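Putative methylthioribose-1-phosphate isomerase (Archaeoglobus fulgidus, PDB 1T5O) probably catalyses the isomerisation of 5-methylthioribose 1-phosphate to 5-methylthioribulose 1-phosphate, a step in making methionine. Local coordinates at residues Leu14-Lys19 and Ile39-Val44; Glu33-Ala38 and Asp82-Thr87; Gly246-Ser251 and Pro311-Asn316. All blocks are in the same frame, centred on the assembly; numbering follows the deposited sequence.

Contact 1 (Leu14-Lys19 and Ile39-Val44); sequences LIDQTK and IKKLAV
The touching parts of Leu14-Lys19 and Ile39-Val44 run 138° apart and come closest where the CA atoms of Gln17 and Ala43 lie 4.7 Å from each other. Both chains change course here: an inverse gamma turn centred on Asp16 follows strand 12-15, and a Schellman motif closes helix 32-40, with Leu42 at a positive phi of 67°. The backbone link is a weak hydrogen bond from Gln17 N to Ala43 O (3.3 Å, 159° at the hydrogen). Ile15 O is also 3.1 Å from Ala43 O, but two acceptors cannot bond each other. Asp16 has CG anti to its backbone N, and OD1 accepts the hydroxyl proton of Thr18 OG1 (2.8 Å), which arrives from above the carboxylate plane. The side chain of Lys41 crosses that of Asp16 at about a right angle; NZ stays 4.1 Å from Asp16 OD2, too far for a salt bridge, though the opposite charges probably attract. An alanine in place of Asp16 would probably loosen the turn, since Thr18 OG1 would lose its acceptor and Lys41 its nearby negative charge. Small Ala43 suits the centre: its CB faces both Asp16 OD1 and the CG2 methyl of Thr18, which itself sits 3.4 Å from Lys41 O. Gln17 passes Ala43 O with an extended chain, and its OE1 bonds Arg45 NH1, so it may help place this predicted substrate-binding arginine. At the buried end, branched Leu14 and Val44 cross at about a right angle, CD1 meeting CG2 at a tight 3.5 Å.

Contact 2 (Glu33-Ala38 and Asp82-Thr87); sequences EELADA and DFLAST
Ala36 is the centre of this helix-to-helix contact between Glu33-Ala38 and Asp82-Thr87. Its CA lies 6.2 Å from that of Leu84, a close approach that the small alanine side chain permits. Three side chains of the partner segment converge on the one methyl group: Phe83 brings the ring atom CE1 to 3.7 Å from Ala36 CB, Thr87 brings CG2 to 3.8 Å from the same atom, and Leu84 brings CD2 to 4.0 Å from it. The other branch of Leu84, CD1, reaches CD2 of Leu35, the two leucines crossing at about a right angle. Ala36, Leu35 and Leu84 are buried here, and these side chains meet carbon to carbon; Thr87 offers its CG2 methyl while its OG1 donates to Leu84 O, so small and branched apolar groups suit the place. Phe83, with CG anti to its backbone N (chi1 163°), sends its ring across toward Glu33, and the packing thins there: CZ is 4.1 Å from Glu33 CA, while the carboxylate belongs to an exposed residue and only the aliphatic CG of that side chain nears the ring. Helix 32-40 thus packs against the C-terminal part of helix 70-85, and Val32 of the former also touches Phe83 and Leu84; Leu84 and Thr87 reach on to Ile98 and Leu94 of helix 92-105, whereas Leu35 touches Leu12 of strand 12-15.

Contact 3 (Gly246-Ser251 and Pro311-Asn316); sequences GTYTVS and PTPLEN
Asn316 and Ser251 make the direct hydrogen bond between Gly246-Ser251 and Pro311-Asn316: ND2 donates to OG over 3.1 Å, nearly straight at 174° and in the plane of the amide. Ser251 OG spends its own proton on Tyr248 O one turn earlier (2.7 Å), meeting a lone pair in the carbonyl plane; serine therefore suits the place, being acceptor and donor at once in a buried setting. A water adds a second bridge, donating to Ser251 O at 2.8 Å and to Asn316 O at 2.7 Å. Alongside, the Tyr248 ring, with CG anti to its backbone N, packs on the proline ring of Pro313, CD2 lying 3.6 Å from CD; the Asn316 side chain crosses that of Tyr248 obliquely, the amide and ring planes 12° apart. Thr312 touches helix 247-256 with both branches: OG1 is 3.2 Å from Tyr248 CA, and CG2 packs against Ser251 CB and OG. In the next shell, Asp310 accepts the N-H groups of Gly246 and Tyr248, one on each carboxylate oxygen, and this negative charge at the helix start is likely to be favourable there. Gly246 is the N-cap at a positive phi, where a CB would jam against the preceding carbonyl. Further out, Tyr248 OH hydrogen-bonds His257 NE2 of the second subunit. Helix 247-256 thus runs beside edge strand 309-313 of the small antiparallel sheet and meets the large mixed sheet through Phe261 of strand 261-264.

How the contacts relate
Contacts 1 and 2 share helix 32-40 and adjoin each other, their centres 13 Å apart. Their segments alternate along the chain: the turn after the helix packs on the end of strand 12-15 and the turn beyond it, and the earlier part of the helix packs on helix 70-85. The join includes a probable hydrogen bond from Ala43 N to Ala38 O (2.8 Å). Contact 3 follows later in sequence, on the opposite side of the chain's centre, about 28 Å from contact 1 and 33 Å from contact 2, centre to centre. The first two build the N-terminal part, close to the predicted substrate-binding Arg45 and Arg88; contact 3 lies beside the large mixed sheet, consistent with a Rossmann-like domain, near Asn243, also predicted to bind substrate, and at the subunit interface.

Contact 1 (Leu14-Lys19 and Ile39-Val44)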
loop_
_atom_site.group_PDB
_atom_site.type_symbol
_atom_site.label_atom_id
_atom_site.label_comp_id
_atom_site.label_asym_id
_atom_site.label_seq_id
_atom_site.Cartn_x
_atom_site.Cartn_y
_atom_site.Cartn_z
ATOM N N LEU A 14 8.205 -7.688 -28.405
ATOM C CA LEU A 14 7.841 -7.696 -26.978
ATOM C C LEU A 14 6.661 -6.773 -26.732
ATOM O O LEU A 14 6.526 -5.732 -27.380
ATOM C CB LEU A 14 8.931 -7.117 -26.071
ATOM C CG LEU A 14 10.443 -7.143 -26.213
ATOM C CD1 LEU A 14 11.001 -6.056 -25.323
ATOM C CD2 LEU A 14 10.999 -8.488 -25.816
ATOM N N ILE A 15 5.829 -7.139 -25.767
ATOM C CA ILE A 15 4.722 -6.285 -25.375
ATOM C C ILE A 15 5.446 -5.250 -24.513
ATOM O O ILE A 15 6.195 -5.615 -23.603
ATOM C CB ILE A 15 3.702 -7.040 -24.493
ATOM C CG1 ILE A 15 2.766 -7.874 -25.361
ATOM C CG2 ILE A 15 2.910 -6.050 -23.644
ATOM C CD1 ILE A 15 1.861 -8.799 -24.560
ATOM N N ASP A 16 5.237 -3.970 -24.791
ATOM C CA ASP A 16 5.903 -2.911 -24.019
ATOM C C ASP A 16 5.115 -2.670 -22.725
ATOM O O ASP A 16 4.225 -1.821 -22.678
ATOM C CB ASP A 16 5.948 -1.606 -24.826
ATOM C CG ASP A 16 6.877 -0.573 -24.219
ATOM O OD1 ASP A 16 7.292 -0.741 -23.053
ATOM O OD2 ASP A 16 7.196 0.416 -24.910
ATOM N N GLN A 17 5.465 -3.400 -21.670
ATOM C CA GLN A 17 4.755 -3.284 -20.402
ATOM C C GLN A 17 4.781 -1.905 -19.759
ATOM O O GLN A 17 3.869 -1.551 -19.029
ATOM C CB GLN A 17 5.247 -4.368 -19.427
ATOM C CG GLN A 17 4.701 -5.748 -19.783
ATOM C CD GLN A 17 5.214 -6.850 -18.874
ATOM O OE1 GLN A 17 5.077 -6.770 -17.654
ATOM N NE2 GLN A 17 5.801 -7.889 -19.464
ATOM N N THR A 18 5.797 -1.109 -20.047
ATOM C CA THR A 18 5.855 0.234 -19.484
ATOM C C THR A 18 4.686 1.092 -19.997
ATOM O O THR A 18 4.382 2.131 -19.420
ATOM C CB THR A 18 7.174 0.945 -19.851
ATOM O OG1 THR A 18 7.116 1.376 -21.216
ATOM C CG2 THR A 18 8.357 -0.004 -19.669
ATOM N N LYS A 19 4.026 0.643 -21.063
ATOM C CA LYS A 19 2.903 1.372 -21.659
ATOM C C LYS A 19 1.563 1.004 -21.044
ATOM O O LYS A 19 0.555 1.704 -21.223
ATOM C CB LYS A 19 2.848 1.085 -23.160
ATOM C CG LYS A 19 3.046 2.294 -24.039
ATOM C CD LYS A 19 4.456 2.826 -23.914
ATOM C CE LYS A 19 4.633 4.073 -24.768
ATOM N NZ LYS A 19 5.593 3.852 -25.893
ATOM N N ILE A 39 14.924 -4.499 -21.134
ATOM C CA ILE A 39 15.093 -5.259 -19.910
ATOM C C ILE A 39 15.254 -4.300 -18.725
ATOM O O ILE A 39 14.640 -4.490 -17.672
ATOM C CB ILE A 39 16.341 -6.170 -20.016
ATOM C CG1 ILE A 39 16.020 -7.380 -20.897
ATOM C CG2 ILE A 39 16.799 -6.614 -18.636
ATOM C CD1 ILE A 39 17.242 -8.246 -21.191
ATOM N N LYS A 40 16.082 -3.273 -18.910
ATOM C CA LYS A 40 16.331 -2.280 -17.864
ATOM C C LYS A 40 15.084 -1.500 -17.486
ATOM O O LYS A 40 14.852 -1.258 -16.306
ATOM C CB LYS A 40 17.403 -1.278 -18.300
ATOM C CG LYS A 40 18.793 -1.851 -18.514
ATOM C CD LYS A 40 19.734 -0.730 -18.961
ATOM C CE LYS A 40 21.109 -1.235 -19.366
ATOM N NZ LYS A 40 21.949 -0.127 -19.920
ATOM N N LYS A 41 14.294 -1.094 -18.480
ATOM C CA LYS A 41 13.070 -0.318 -18.230
ATOM C C LYS A 41 11.934 -1.187 -17.721
ATOM O O LYS A 41 10.834 -0.687 -17.472
ATOM C CB LYS A 41 12.526 0.335 -19.504
ATOM C CG LYS A 41 13.472 1.092 -20.383
ATOM C CD LYS A 41 12.650 1.844 -21.450
ATOM C CE LYS A 41 11.683 0.919 -22.220
ATOM N NZ LYS A 41 10.716 1.634 -23.129
ATOM N N LEU A 42 12.182 -2.486 -17.607
ATOM C CA LEU A 42 11.148 -3.426 -17.181
ATOM C C LEU A 42 10.054 -3.532 -18.248
ATOM O O LEU A 42 8.889 -3.786 -17.933
ATOM C CB LEU A 42 10.529 -3.010 -15.836
ATOM C CG LEU A 42 11.486 -2.826 -14.646
ATOM C CD1 LEU A 42 10.663 -2.514 -13.387
ATOM C CD2 LEU A 42 12.333 -4.094 -14.428
ATOM N N ALA A 43 10.407 -3.310 -19.513
ATOM C CA ALA A 43 9.418 -3.460 -20.579
ATOM C C ALA A 43 9.162 -4.973 -20.687
ATOM O O ALA A 43 8.086 -5.405 -21.094
ATOM C CB ALA A 43 9.943 -2.903 -21.894
ATOM N N VAL A 44 10.177 -5.762 -20.333
ATOM C CA VAL A 44 10.072 -7.221 -20.294
ATOM C C VAL A 44 10.392 -7.524 -18.850
ATOM O O VAL A 44 11.321 -6.939 -18.298
ATOM C CB VAL A 44 11.163 -7.970 -21.066
ATOM C CG1 VAL A 44 10.569 -9.263 -21.616
ATOM C CG2 VAL A 44 11.777 -7.099 -22.119
#

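Contact 2 (Glu33-Ala38 and Asp82-Thr87)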
loop_
_atom_site.group_PDB
_atom_site.type_symbol
_atom_site.label_atom_id
_atom_site.label_comp_id
_atom_site.label_asym_id
_atom_site.label_seq_id
_atom_site.Cartn_x
_atom_site.Cartn_y
_atom_site.Cartn_z
ATOM N N GLU A 33 21.388 -3.689 -27.900
ATOM C CA GLU A 33 21.159 -2.565 -27.009
ATOM C C GLU A 33 19.687 -2.300 -26.718
ATOM O O GLU A 33 19.328 -1.998 -25.578
ATOM C CB GLU A 33 21.826 -1.305 -27.576
ATOM C CG GLU A 33 23.336 -1.449 -27.775
ATOM C CD GLU A 33 23.969 -0.235 -28.449
ATOM O OE1 GLU A 33 23.514 0.145 -29.557
ATOM O OE2 GLU A 33 24.926 0.336 -27.872
ATOM N N GLU A 34 18.839 -2.421 -27.734
ATOM C CA GLU A 34 17.414 -2.180 -27.544
ATOM C C GLU A 34 16.797 -3.159 -26.552
ATOM O O GLU A 34 16.040 -2.770 -25.658
ATOM C CB GLU A 34 16.684 -2.267 -28.878
ATOM C CG GLU A 34 17.190 -1.259 -29.886
ATOM C CD GLU A 34 16.268 -1.126 -31.073
ATOM O OE1 GLU A 34 15.864 -2.165 -31.630
ATOM O OE2 GLU A 34 15.954 0.019 -31.452
ATOM N N LEU A 35 17.123 -4.433 -26.715
ATOM C CA LEU A 35 16.611 -5.456 -25.829
ATOM C C LEU A 35 17.117 -5.147 -24.432
ATOM O O LEU A 35 16.357 -5.153 -23.462
ATOM C CB LEU A 35 17.113 -6.829 -26.279
ATOM C CG LEU A 35 16.669 -8.056 -25.478
ATOM C CD1 LEU A 35 15.139 -8.175 -25.455
ATOM C CD2 LEU A 35 17.302 -9.298 -26.102
ATOM N N ALA A 36 18.414 -4.868 -24.332
ATOM C CA ALA A 36 19.004 -4.563 -23.039
ATOM C C ALA A 36 18.276 -3.410 -22.351
ATOM O O ALA A 36 18.008 -3.474 -21.150
ATOM C CB ALA A 36 20.491 -4.237 -23.193
ATOM N N ASP A 37 17.930 -2.359 -23.081
ATOM C CA ASP A 37 17.255 -1.275 -22.392
ATOM C C ASP A 37 15.829 -1.658 -22.071
ATOM O O ASP A 37 15.270 -1.189 -21.077
ATOM C CB ASP A 37 17.289 0.022 -23.199
ATOM C CG ASP A 37 17.287 1.257 -22.299
ATOM O OD1 ASP A 37 18.114 1.304 -21.347
ATOM O OD2 ASP A 37 16.470 2.181 -22.533
ATOM N N ALA A 38 15.240 -2.516 -22.901
ATOM C CA ALA A 38 13.872 -2.955 -22.662
ATOM C C ALA A 38 13.878 -3.703 -21.332
ATOM O O ALA A 38 12.976 -3.552 -20.511
ATOM C CB ALA A 38 13.410 -3.860 -23.780
ATOM N N ASP A 82 27.884 -11.857 -23.372
ATOM C CA ASP A 82 28.549 -11.164 -22.264
ATOM C C ASP A 82 27.868 -9.830 -21.978
ATOM O O ASP A 82 27.607 -9.475 -20.825
ATOM C CB ASP A 82 30.021 -10.891 -22.612
ATOM C CG ASP A 82 30.916 -12.099 -22.388
ATOM O OD1 ASP A 82 30.387 -13.215 -22.181
ATOM O OD2 ASP A 82 32.158 -11.933 -22.428
ATOM N N PHE A 83 27.590 -9.089 -23.044
ATOM C CA PHE A 83 26.941 -7.802 -22.905
ATOM C C PHE A 83 25.533 -7.909 -22.327
ATOM O O PHE A 83 25.175 -7.153 -21.420
ATOM C CB PHE A 83 26.895 -7.093 -24.258
ATOM C CG PHE A 83 25.903 -5.972 -24.315
ATOM C CD1 PHE A 83 24.586 -6.210 -24.697
ATOM C CD2 PHE A 83 26.277 -4.680 -23.968
ATOM C CE1 PHE A 83 23.661 -5.183 -24.736
ATOM C CE2 PHE A 83 25.352 -3.644 -24.005
ATOM C CZ PHE A 83 24.043 -3.897 -24.389
ATOM N N LEU A 84 24.730 -8.836 -22.850
ATOM C CA LEU A 84 23.361 -8.976 -22.363
ATOM C C LEU A 84 23.270 -9.469 -20.932
ATOM O O LEU A 84 22.451 -8.973 -20.161
ATOM C CB LEU A 84 22.538 -9.897 -23.272
ATOM C CG LEU A 84 21.794 -9.195 -24.414
ATOM C CD1 LEU A 84 21.086 -10.221 -25.288
ATOM C CD2 LEU A 84 20.794 -8.209 -23.837
ATOM N N ALA A 85 24.104 -10.437 -20.566
ATOM C CA ALA A 85 24.073 -10.961 -19.208
ATOM C C ALA A 85 24.481 -9.878 -18.202
ATOM O O ALA A 85 23.995 -9.856 -17.067
ATOM C CB ALA A 85 24.982 -12.183 -19.091
ATOM N N SER A 86 25.358 -8.974 -18.634
ATOM C CA SER A 86 25.821 -7.891 -17.777
ATOM C C SER A 86 24.697 -6.901 -17.436
ATOM O O SER A 86 24.833 -6.100 -16.510
ATOM C CB SER A 86 27.003 -7.154 -18.425
ATOM O OG SER A 86 26.605 -6.339 -19.518
ATOM N N THR A 87 23.585 -6.953 -18.166
ATOM C CA THR A 87 22.487 -6.041 -17.869
ATOM C C THR A 87 22.133 -6.257 -16.403
ATOM O O THR A 87 21.659 -5.353 -15.713
ATOM C CB THR A 87 21.258 -6.327 -18.742
ATOM O OG1 THR A 87 20.757 -7.633 -18.439
ATOM C CG2 THR A 87 21.631 -6.256 -20.228
#

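Contact 3 (Gly246-Ser251 and Pro311-Asn316)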
loop_
_atom_site.group_PDB
_atom_site.type_symbol
_atom_site.label_atom_id
_atom_site.label_comp_id
_atom_site.label_asym_id
_atom_site.label_seq_id
_atom_site.Cartn_x
_atom_site.Cartn_y
_atom_site.Cartn_z
ATOM N N GLY A 246 5.349 -7.889 0.576
ATOM C CA GLY A 246 3.934 -7.761 0.870
ATOM C C GLY A 246 3.300 -9.126 0.905
ATOM O O GLY A 246 2.314 -9.351 1.608
ATOM N N THR A 247 3.881 -10.049 0.144
ATOM C CA THR A 247 3.365 -11.407 0.077
ATOM C C THR A 247 3.281 -12.026 1.478
ATOM O O THR A 247 2.252 -12.631 1.833
ATOM C CB THR A 247 4.254 -12.302 -0.835
ATOM O OG1 THR A 247 4.289 -11.743 -2.148
ATOM C CG2 THR A 247 3.696 -13.717 -0.904
ATOM N N TYR A 248 4.333 -11.861 2.271
ATOM C CA TYR A 248 4.337 -12.423 3.629
ATOM C C TYR A 248 3.162 -11.865 4.439
ATOM O O TYR A 248 2.460 -12.621 5.138
ATOM C CB TYR A 248 5.671 -12.127 4.361
ATOM C CG TYR A 248 5.589 -12.407 5.856
ATOM C CD1 TYR A 248 5.695 -11.364 6.798
ATOM C CD2 TYR A 248 5.329 -13.696 6.323
ATOM C CE1 TYR A 248 5.541 -11.621 8.181
ATOM C CE2 TYR A 248 5.171 -13.961 7.686
ATOM C CZ TYR A 248 5.283 -12.910 8.609
ATOM O OH TYR A 248 5.157 -13.173 9.952
ATOM N N THR A 249 2.934 -10.558 4.340
ATOM C CA THR A 249 1.815 -9.947 5.058
ATOM C C THR A 249 0.519 -10.628 4.673
ATOM O O THR A 249 -0.270 -10.969 5.527
ATOM C CB THR A 249 1.679 -8.437 4.735
ATOM O OG1 THR A 249 2.876 -7.778 5.140
ATOM C CG2 THR A 249 0.492 -7.799 5.512
ATOM N N VAL A 250 0.282 -10.780 3.379
ATOM C CA VAL A 250 -0.931 -11.443 2.922
ATOM C C VAL A 250 -1.006 -12.850 3.523
ATOM O O VAL A 250 -2.078 -13.287 3.960
ATOM C CB VAL A 250 -0.984 -11.557 1.376
ATOM C CG1 VAL A 250 -2.289 -12.335 0.939
ATOM C CG2 VAL A 250 -0.956 -10.153 0.748
ATOM N N SER A 251 0.134 -13.544 3.577
ATOM C CA SER A 251 0.135 -14.901 4.130
ATOM C C SER A 251 -0.257 -14.941 5.620
ATOM O O SER A 251 -0.851 -15.920 6.084
ATOM C CB SER A 251 1.505 -15.580 3.919
ATOM O OG SER A 251 2.419 -15.295 4.984
ATOM N N PRO A 311 10.227 -12.911 2.903
ATOM C CA PRO A 311 10.169 -14.368 2.973
ATOM C C PRO A 311 8.870 -14.801 3.665
ATOM O O PRO A 311 8.526 -14.291 4.724
ATOM C CB PRO A 311 11.400 -14.737 3.792
ATOM C CG PRO A 311 11.663 -13.484 4.682
ATOM C CD PRO A 311 10.948 -12.316 4.048
ATOM N N THR A 312 8.133 -15.701 3.036
ATOM C CA THR A 312 6.906 -16.227 3.622
ATOM C C THR A 312 7.298 -17.626 4.134
ATOM O O THR A 312 7.735 -18.473 3.343
ATOM C CB THR A 312 5.768 -16.378 2.551
ATOM O OG1 THR A 312 5.315 -15.085 2.123
ATOM C CG2 THR A 312 4.600 -17.157 3.118
ATOM N N PRO A 313 7.162 -17.882 5.453
ATOM C CA PRO A 313 7.521 -19.212 5.968
ATOM C C PRO A 313 6.624 -20.274 5.328
ATOM O O PRO A 313 5.428 -20.032 5.088
ATOM C CB PRO A 313 7.302 -19.078 7.477
ATOM C CG PRO A 313 6.197 -18.026 7.586
ATOM C CD PRO A 313 6.568 -17.033 6.510
ATOM N N LEU A 314 7.184 -21.457 5.061
ATOM C CA LEU A 314 6.396 -22.509 4.427
ATOM C C LEU A 314 5.237 -22.967 5.304
ATOM O O LEU A 314 4.303 -23.604 4.818
ATOM C CB LEU A 314 7.294 -23.690 4.042
ATOM C CG LEU A 314 8.169 -23.317 2.842
ATOM C CD1 LEU A 314 9.141 -24.464 2.553
ATOM C CD2 LEU A 314 7.287 -23.014 1.620
ATOM N N GLU A 315 5.300 -22.634 6.593
ATOM C CA GLU A 315 4.229 -22.986 7.517
ATOM C C GLU A 315 2.942 -22.237 7.118
ATOM O O GLU A 315 1.838 -22.634 7.488
ATOM C CB GLU A 315 4.623 -22.612 8.960
ATOM C CG GLU A 315 4.085 -23.583 10.007
ATOM C CD GLU A 315 2.908 -23.014 10.771
ATOM O OE1 GLU A 315 3.071 -21.898 11.329
ATOM O OE2 GLU A 315 1.834 -23.672 10.826
ATOM N N ASN A 316 3.085 -21.138 6.382
ATOM C CA ASN A 316 1.931 -20.353 5.930
ATOM C C ASN A 316 1.537 -20.694 4.485
ATOM O O ASN A 316 0.753 -19.974 3.867
ATOM C CB ASN A 316 2.241 -18.850 5.990
ATOM C CG ASN A 316 2.349 -18.316 7.412
ATOM O OD1 ASN A 316 2.398 -19.080 8.373
ATOM N ND2 ASN A 316 2.410 -16.978 7.545
HETATM O O HOH W 1 -1.281 -18.413 4.798
#